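Long-range contacts in poly-beta-1,6-N-acetyl-D-glucosamine export protein (Escherichia coli, PDB 4Y25), which exports the biofilm adhesin poly-beta-1,6-N-acetyl-D-glucosamine, seemingly in partially N-deacetylated form, across the outer membrane, here through its C-terminal beta-barrel domain: residues F160-R166 with P202-P206; A137-V141 with G152-A156; T248-T252 with G281-H285. One frame throughout, in Å; residues are numbered along the deposited sequence.

Interaction 1 (F160-R166 with P202-P206); sequences FSDSNQR and PYYNP
Tyr203 reaches across to the 160-166 turn, hydroxyl first. Tyr203 OH donates to Asp162 OD2 at 3.2 Å, meeting the syn lone pair of an oxygen that lies at the edge of the phenol, and Asn164 CB packs against this hydroxyl. The Tyr203 ring runs nearly parallel to that of Phe160 but slid until they barely overlap, centroids 5.5 Å apart; CE2 of Tyr203 touches CE2 of Phe160 at 3.9 Å. Tyr204 turns its ring elsewhere, edge-to-face with Tyr279. Asn205, CG swung away from its backbone N (chi1 -153°), uses both ends of its amide. Asn205 OD1 accepts a fairly straight bond from Arg166 NH2 at 2.9 Å; NH2 lies in the carbonyl plane and OD1 in the guanidinium plane. Asn205 ND2 donates to Asn164 OD1 at 2.6 Å from well above that carbonyl plane, the two amide planes being 70° apart. Phe160 CZ sits 3.9 Å above the Arg166 guanidinium centre. Arg166 NE in turn bonds Asn196 OD1 and forms a salt bridge with Glu194, while Asn164 OD1 takes backbone N-H groups of Thr197 and Glu198. The loop between strands 183-195 and 208-225 thus folds onto the 149-160/165-179 turn at one end of the outer-membrane beta-barrel.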
# COMPACT_ATOMS: atom_id res chain seq x y z
N PHE A 160 -19.47 1.28 -3.63
CA PHE A 160 -19.65 -0.17 -3.73
C PHE A 160 -20.88 -0.50 -4.57
O PHE A 160 -21.78 0.33 -4.71
CB PHE A 160 -19.78 -0.80 -2.34
CG PHE A 160 -18.52 -0.79 -1.52
CD1 PHE A 160 -17.89 0.40 -1.19
CD2 PHE A 160 -17.97 -1.97 -1.06
CE1 PHE A 160 -16.74 0.41 -0.44
CE2 PHE A 160 -16.82 -1.97 -0.30
CZ PHE A 160 -16.20 -0.78 0.01
N SER A 161 -20.93 -1.71 -5.11
CA SER A 161 -22.07 -2.13 -5.93
C SER A 161 -23.27 -2.54 -5.09
O SER A 161 -24.23 -3.12 -5.60
CB SER A 161 -21.67 -3.27 -6.87
OG SER A 161 -21.36 -4.45 -6.13
N ASP A 162 -23.21 -2.25 -3.79
CA ASP A 162 -24.33 -2.52 -2.90
C ASP A 162 -24.75 -1.25 -2.16
O ASP A 162 -25.13 -1.29 -0.99
CB ASP A 162 -23.98 -3.64 -1.90
CG ASP A 162 -22.92 -3.23 -0.90
OD1 ASP A 162 -22.22 -2.22 -1.13
OD2 ASP A 162 -22.78 -3.92 0.14
N SER A 163 -24.66 -0.13 -2.87
CA SER A 163 -25.10 1.19 -2.39
C SER A 163 -24.21 1.79 -1.30
O SER A 163 -24.38 2.96 -0.94
CB SER A 163 -26.55 1.13 -1.89
OG SER A 163 -26.95 2.37 -1.35
N ASN A 164 -23.26 1.02 -0.78
CA ASN A 164 -22.38 1.52 0.26
C ASN A 164 -21.30 2.44 -0.29
O ASN A 164 -20.63 2.10 -1.27
CB ASN A 164 -21.72 0.37 1.02
CG ASN A 164 -20.88 0.85 2.19
OD1 ASN A 164 -21.40 1.14 3.27
ND2 ASN A 164 -19.57 0.94 1.98
N GLN A 165 -21.14 3.60 0.33
CA GLN A 165 -20.04 4.48 -0.05
C GLN A 165 -19.10 4.71 1.13
O GLN A 165 -19.51 5.13 2.21
CB GLN A 165 -20.55 5.82 -0.60
CG GLN A 165 -21.89 6.28 -0.08
CD GLN A 165 -22.22 7.69 -0.54
OE1 GLN A 165 -22.07 8.02 -1.72
NE2 GLN A 165 -22.66 8.53 0.38
N ARG A 166 -17.82 4.42 0.90
CA ARG A 166 -16.79 4.56 1.91
C ARG A 166 -15.92 5.79 1.66
O ARG A 166 -15.28 5.90 0.62
CB ARG A 166 -15.92 3.31 1.94
CG ARG A 166 -14.76 3.38 2.92
CD ARG A 166 -14.03 2.05 2.99
NE ARG A 166 -14.92 0.98 3.43
CZ ARG A 166 -14.56 -0.30 3.52
NH1 ARG A 166 -13.33 -0.67 3.20
NH2 ARG A 166 -15.43 -1.21 3.93
N PRO A 202 -22.14 -8.35 4.74
CA PRO A 202 -21.37 -9.60 4.84
C PRO A 202 -19.85 -9.39 4.79
O PRO A 202 -19.10 -10.35 4.67
CB PRO A 202 -21.85 -10.38 3.62
CG PRO A 202 -22.18 -9.33 2.62
CD PRO A 202 -22.73 -8.17 3.40
N TYR A 203 -19.42 -8.13 4.87
CA TYR A 203 -18.00 -7.80 4.94
C TYR A 203 -17.80 -6.74 6.02
O TYR A 203 -18.76 -6.08 6.42
CB TYR A 203 -17.49 -7.31 3.59
CG TYR A 203 -18.20 -6.08 3.06
CD1 TYR A 203 -19.37 -6.20 2.32
CD2 TYR A 203 -17.70 -4.80 3.29
CE1 TYR A 203 -20.03 -5.08 1.83
CE2 TYR A 203 -18.35 -3.68 2.81
CZ TYR A 203 -19.51 -3.83 2.08
OH TYR A 203 -20.17 -2.72 1.59
N TYR A 204 -16.58 -6.59 6.51
CA TYR A 204 -16.34 -5.63 7.59
C TYR A 204 -16.54 -4.21 7.09
O TYR A 204 -15.69 -3.65 6.40
CB TYR A 204 -14.94 -5.79 8.19
CG TYR A 204 -14.72 -4.93 9.42
CD1 TYR A 204 -15.48 -5.13 10.56
CD2 TYR A 204 -13.76 -3.93 9.43
CE1 TYR A 204 -15.29 -4.35 11.69
CE2 TYR A 204 -13.57 -3.14 10.55
CZ TYR A 204 -14.34 -3.35 11.68
OH TYR A 204 -14.15 -2.57 12.80
N ASN A 205 -17.69 -3.64 7.44
CA ASN A 205 -18.05 -2.30 7.00
C ASN A 205 -18.36 -1.39 8.18
O ASN A 205 -19.51 -1.02 8.40
CB ASN A 205 -19.26 -2.37 6.07
CG ASN A 205 -19.30 -1.22 5.09
OD1 ASN A 205 -18.31 -0.92 4.43
ND2 ASN A 205 -20.46 -0.58 4.98
N PRO A 206 -17.32 -1.01 8.95
CA PRO A 206 -17.50 -0.16 10.13
C PRO A 206 -18.07 1.20 9.75
O PRO A 206 -17.63 1.82 8.78
CB PRO A 206 -16.08 -0.02 10.68
CG PRO A 206 -15.19 -0.23 9.50
CD PRO A 206 -15.89 -1.26 8.67

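Interaction 2 (A137-V141 with G152-A156); sequences AQAYV and GVSWA
Ala139 and Trp155 exchange two backbone hydrogen bonds, Ala139 N to Trp155 O at 3.1 Å and Trp155 N to Ala139 O at 3.0 Å. Val141 and Val153 form the next such pair, with Val141 N to Val153 O at 2.7 Å and Val153 N to Val141 O at 2.8 Å. Between and beyond them, Tyr140 with Ser154 and Gln138 with Ala156 are non-hydrogen-bonded pairs, and the Ala156 CA-H points at Ala137 O. Trp155 has CG between its backbone N and carbonyl carbon (chi1 60°), which folds the indole back across the partner strand: Ala139 O lies under one ring face near the rim, and Ala139 CB meets CE2 at 3.8 Å. Farther along, Val141 CG2 makes a looser approach to CH2 of Trp155. On the opposite sheet face Gln138 CG packs on Ala156 CB at 3.9 Å, and CB of Tyr140 lies 3.8 Å from CB of Ser154. The apolar face of Ala139, Val141, Val153 and Trp155 is consistent with a lipid-facing surface, and on the other face Gln138 and Ala156 touch Arg122. Together the strands form an antiparallel beta hairpin, the repeating unit of an outer-membrane barrel wall.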
# COMPACT_ATOMS: atom_id res chain seq x y z
N ALA A 137 -11.93 6.98 -6.04
CA ALA A 137 -11.13 8.15 -6.40
C ALA A 137 -10.24 8.56 -5.23
O ALA A 137 -10.74 8.88 -4.15
CB ALA A 137 -12.03 9.30 -6.82
N GLN A 138 -8.93 8.53 -5.43
CA GLN A 138 -7.99 8.92 -4.39
C GLN A 138 -7.35 10.27 -4.70
O GLN A 138 -7.18 10.63 -5.86
CB GLN A 138 -6.89 7.87 -4.22
CG GLN A 138 -7.37 6.46 -3.91
CD GLN A 138 -6.22 5.52 -3.59
OE1 GLN A 138 -5.08 5.96 -3.40
NE2 GLN A 138 -6.51 4.23 -3.52
N ALA A 139 -7.01 11.00 -3.65
CA ALA A 139 -6.22 12.22 -3.78
C ALA A 139 -5.31 12.38 -2.57
O ALA A 139 -5.68 11.97 -1.46
CB ALA A 139 -7.11 13.43 -3.95
N TYR A 140 -4.14 12.97 -2.76
CA TYR A 140 -3.26 13.25 -1.63
C TYR A 140 -2.38 14.48 -1.84
O TYR A 140 -2.13 14.90 -2.97
CB TYR A 140 -2.38 12.03 -1.32
CG TYR A 140 -1.38 11.66 -2.39
CD1 TYR A 140 -0.13 12.26 -2.45
CD2 TYR A 140 -1.67 10.66 -3.32
CE1 TYR A 140 0.79 11.91 -3.42
CE2 TYR A 140 -0.75 10.30 -4.29
CZ TYR A 140 0.48 10.93 -4.34
OH TYR A 140 1.39 10.57 -5.31
N VAL A 141 -1.92 15.04 -0.72
CA VAL A 141 -1.03 16.20 -0.74
C VAL A 141 0.12 15.96 0.23
O VAL A 141 -0.10 15.58 1.39
CB VAL A 141 -1.77 17.50 -0.36
CG1 VAL A 141 -0.80 18.66 -0.26
CG2 VAL A 141 -2.87 17.80 -1.37
N GLY A 152 1.78 14.29 5.28
CA GLY A 152 1.01 13.76 4.17
C GLY A 152 -0.48 13.67 4.43
O GLY A 152 -0.93 12.92 5.29
N VAL A 153 -1.24 14.44 3.67
CA VAL A 153 -2.69 14.38 3.76
C VAL A 153 -3.25 13.56 2.60
O VAL A 153 -2.85 13.73 1.46
CB VAL A 153 -3.33 15.78 3.73
CG1 VAL A 153 -4.74 15.72 4.30
CG2 VAL A 153 -2.47 16.76 4.52
N SER A 154 -4.17 12.66 2.91
CA SER A 154 -4.74 11.78 1.91
C SER A 154 -6.19 11.45 2.22
O SER A 154 -6.59 11.42 3.39
CB SER A 154 -3.93 10.49 1.79
OG SER A 154 -4.58 9.55 0.95
N TRP A 155 -6.97 11.21 1.18
CA TRP A 155 -8.36 10.80 1.35
C TRP A 155 -8.85 10.06 0.12
O TRP A 155 -8.30 10.22 -0.97
CB TRP A 155 -9.25 12.01 1.64
CG TRP A 155 -9.24 13.01 0.54
CD1 TRP A 155 -10.09 13.08 -0.52
CD2 TRP A 155 -8.33 14.11 0.40
NE1 TRP A 155 -9.77 14.15 -1.32
CE2 TRP A 155 -8.69 14.80 -0.78
CE3 TRP A 155 -7.25 14.58 1.15
CZ2 TRP A 155 -8.01 15.93 -1.22
CZ3 TRP A 155 -6.57 15.70 0.71
CH2 TRP A 155 -6.95 16.36 -0.46
N ALA A 156 -9.88 9.25 0.29
CA ALA A 156 -10.42 8.45 -0.80
C ALA A 156 -11.91 8.20 -0.62
O ALA A 156 -12.38 7.95 0.48
CB ALA A 156 -9.67 7.13 -0.89

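Interaction 3 (T248-T252 with G281-H285); sequences TDVVT and GDREH
Arg283 lies across Val250, joining two strands of the outer-membrane beta-barrel that are not direct neighbours in the wall. Arg283 NE donates to Val250 O at 3.1 Å. This bond is bent, with an N-H...O angle of 143°: NE stands above the carbonyl plane, and the oxygen is tilted from the guanidinium plane. Val250 CG1 lies over one guanidinium face, offset toward its rim, and comes within 3.5 Å of Arg283 CZ. The carbonyl and the methyl of a single residue therefore both meet the NE end of the group. The aliphatic part of the arginine is flanked by Asp249, whose OD2 packs 3.6 Å from Arg283 CD as the two side chains cross at about a right angle. Their charged ends are not in contact, OD1 of Asp249 remaining 4.7 Å from NE of Arg283, although the opposite charges probably still attract. OD2 of Asp249 also lies 3.9 Å from OD1 of Asp282, a pairing of like charges that the nearby arginine may ease. Asp249 is steadied from its own strand, since OD1 accepts the backbone N-H of Val250. A bend at chi3 of Arg283 (66°) turns the guanidinium along strand 247-262. The two short strand segments run nearly parallel, 20° apart, with their axes 9.0 Å from each other. Strand 266-278 lies between their strands: Thr252 shares backbone hydrogen bonding with Lys276, and Glu284 with Arg277. At the far end of Arg283, Thr252 CG2 meets the guanidinium edge in its plane, 3.2 Å from NH2.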
# COMPACT_ATOMS: atom_id res chain seq x y z
N THR A 248 -13.69 2.52 22.42
CA THR A 248 -12.27 2.60 22.11
C THR A 248 -11.46 1.51 22.80
O THR A 248 -11.70 1.18 23.96
CB THR A 248 -11.69 3.98 22.51
OG1 THR A 248 -12.23 4.99 21.64
CG2 THR A 248 -10.17 4.01 22.40
N ASP A 249 -10.51 0.93 22.08
CA ASP A 249 -9.50 0.08 22.69
C ASP A 249 -8.13 0.43 22.10
O ASP A 249 -8.00 1.36 21.31
CB ASP A 249 -9.82 -1.40 22.50
CG ASP A 249 -9.37 -2.25 23.68
OD1 ASP A 249 -8.45 -1.82 24.41
OD2 ASP A 249 -9.95 -3.34 23.89
N VAL A 250 -7.11 -0.33 22.50
CA VAL A 250 -5.73 -0.00 22.17
C VAL A 250 -5.28 -0.62 20.84
O VAL A 250 -5.73 -1.70 20.45
CB VAL A 250 -4.79 -0.46 23.32
CG1 VAL A 250 -4.86 -1.97 23.51
CG2 VAL A 250 -3.35 -0.00 23.07
N VAL A 251 -4.41 0.09 20.13
CA VAL A 251 -3.80 -0.42 18.92
C VAL A 251 -2.30 -0.61 19.13
O VAL A 251 -1.61 0.31 19.58
CB VAL A 251 -4.03 0.51 17.72
CG1 VAL A 251 -3.20 0.07 16.52
CG2 VAL A 251 -5.49 0.55 17.36
N THR A 252 -1.80 -1.79 18.81
CA THR A 252 -0.37 -2.05 18.89
C THR A 252 0.12 -2.68 17.59
O THR A 252 -0.58 -3.50 16.99
CB THR A 252 -0.03 -2.95 20.09
OG1 THR A 252 1.39 -3.17 20.14
CG2 THR A 252 -0.74 -4.29 19.97
N GLY A 281 -15.65 -4.41 18.72
CA GLY A 281 -15.58 -4.82 20.11
C GLY A 281 -14.16 -5.03 20.61
O GLY A 281 -13.43 -4.07 20.84
N ASP A 282 -13.78 -6.29 20.78
CA ASP A 282 -12.47 -6.61 21.34
C ASP A 282 -11.47 -6.95 20.24
O ASP A 282 -11.84 -7.27 19.11
CB ASP A 282 -12.59 -7.75 22.36
CG ASP A 282 -11.27 -8.05 23.05
OD1 ASP A 282 -10.76 -7.17 23.78
OD2 ASP A 282 -10.74 -9.17 22.88
N ARG A 283 -10.19 -6.89 20.60
CA ARG A 283 -9.08 -6.94 19.66
C ARG A 283 -8.76 -8.33 19.12
O ARG A 283 -8.65 -9.29 19.87
CB ARG A 283 -7.84 -6.35 20.33
CG ARG A 283 -8.13 -5.08 21.11
CD ARG A 283 -7.11 -4.84 22.20
NE ARG A 283 -5.78 -4.58 21.66
CZ ARG A 283 -4.67 -5.17 22.10
NH1 ARG A 283 -4.73 -6.05 23.09
NH2 ARG A 283 -3.50 -4.87 21.55
N GLU A 284 -8.61 -8.42 17.80
CA GLU A 284 -8.03 -9.59 17.17
C GLU A 284 -6.65 -9.25 16.63
O GLU A 284 -6.33 -8.07 16.43
CB GLU A 284 -8.93 -10.12 16.04
CG GLU A 284 -10.02 -11.09 16.50
CD GLU A 284 -9.50 -12.49 16.82
OE1 GLU A 284 -8.28 -12.65 17.05
OE2 GLU A 284 -10.31 -13.43 16.85
N HIS A 285 -5.82 -10.26 16.39
CA HIS A 285 -4.44 -10.03 15.97
C HIS A 285 -4.18 -10.48 14.53
O HIS A 285 -4.72 -11.49 14.07
CB HIS A 285 -3.48 -10.75 16.92
CG HIS A 285 -3.57 -12.24 16.86
ND1 HIS A 285 -2.89 -12.99 15.92
CD2 HIS A 285 -4.28 -13.12 17.60
CE1 HIS A 285 -3.17 -14.27 16.10
NE2 HIS A 285 -4.01 -14.38 17.12

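From the N terminus, interaction 2 comes first, closing the short hairpin of strands 134-144 and 149-160. Its second strand runs into the turn where interaction 1 begins; that contact spans strands 165-179 and 183-195 and brings the following loop back to the turn. Interaction 3 closes last, spanning the rest of strand 247-262 and all of strand 266-278. The three follow in series, neither nesting nor crossing. Interaction 2 lies within the wall; interaction 1 joins loops, and interaction 3 strand starts, at the barrel end away from the termini, probably the extracellular one. The nearest atoms of interactions 1 and 3 are about 6 Å apart, and Tyr204 links their surroundings by touching Tyr279 and Asp280, just before 281-285.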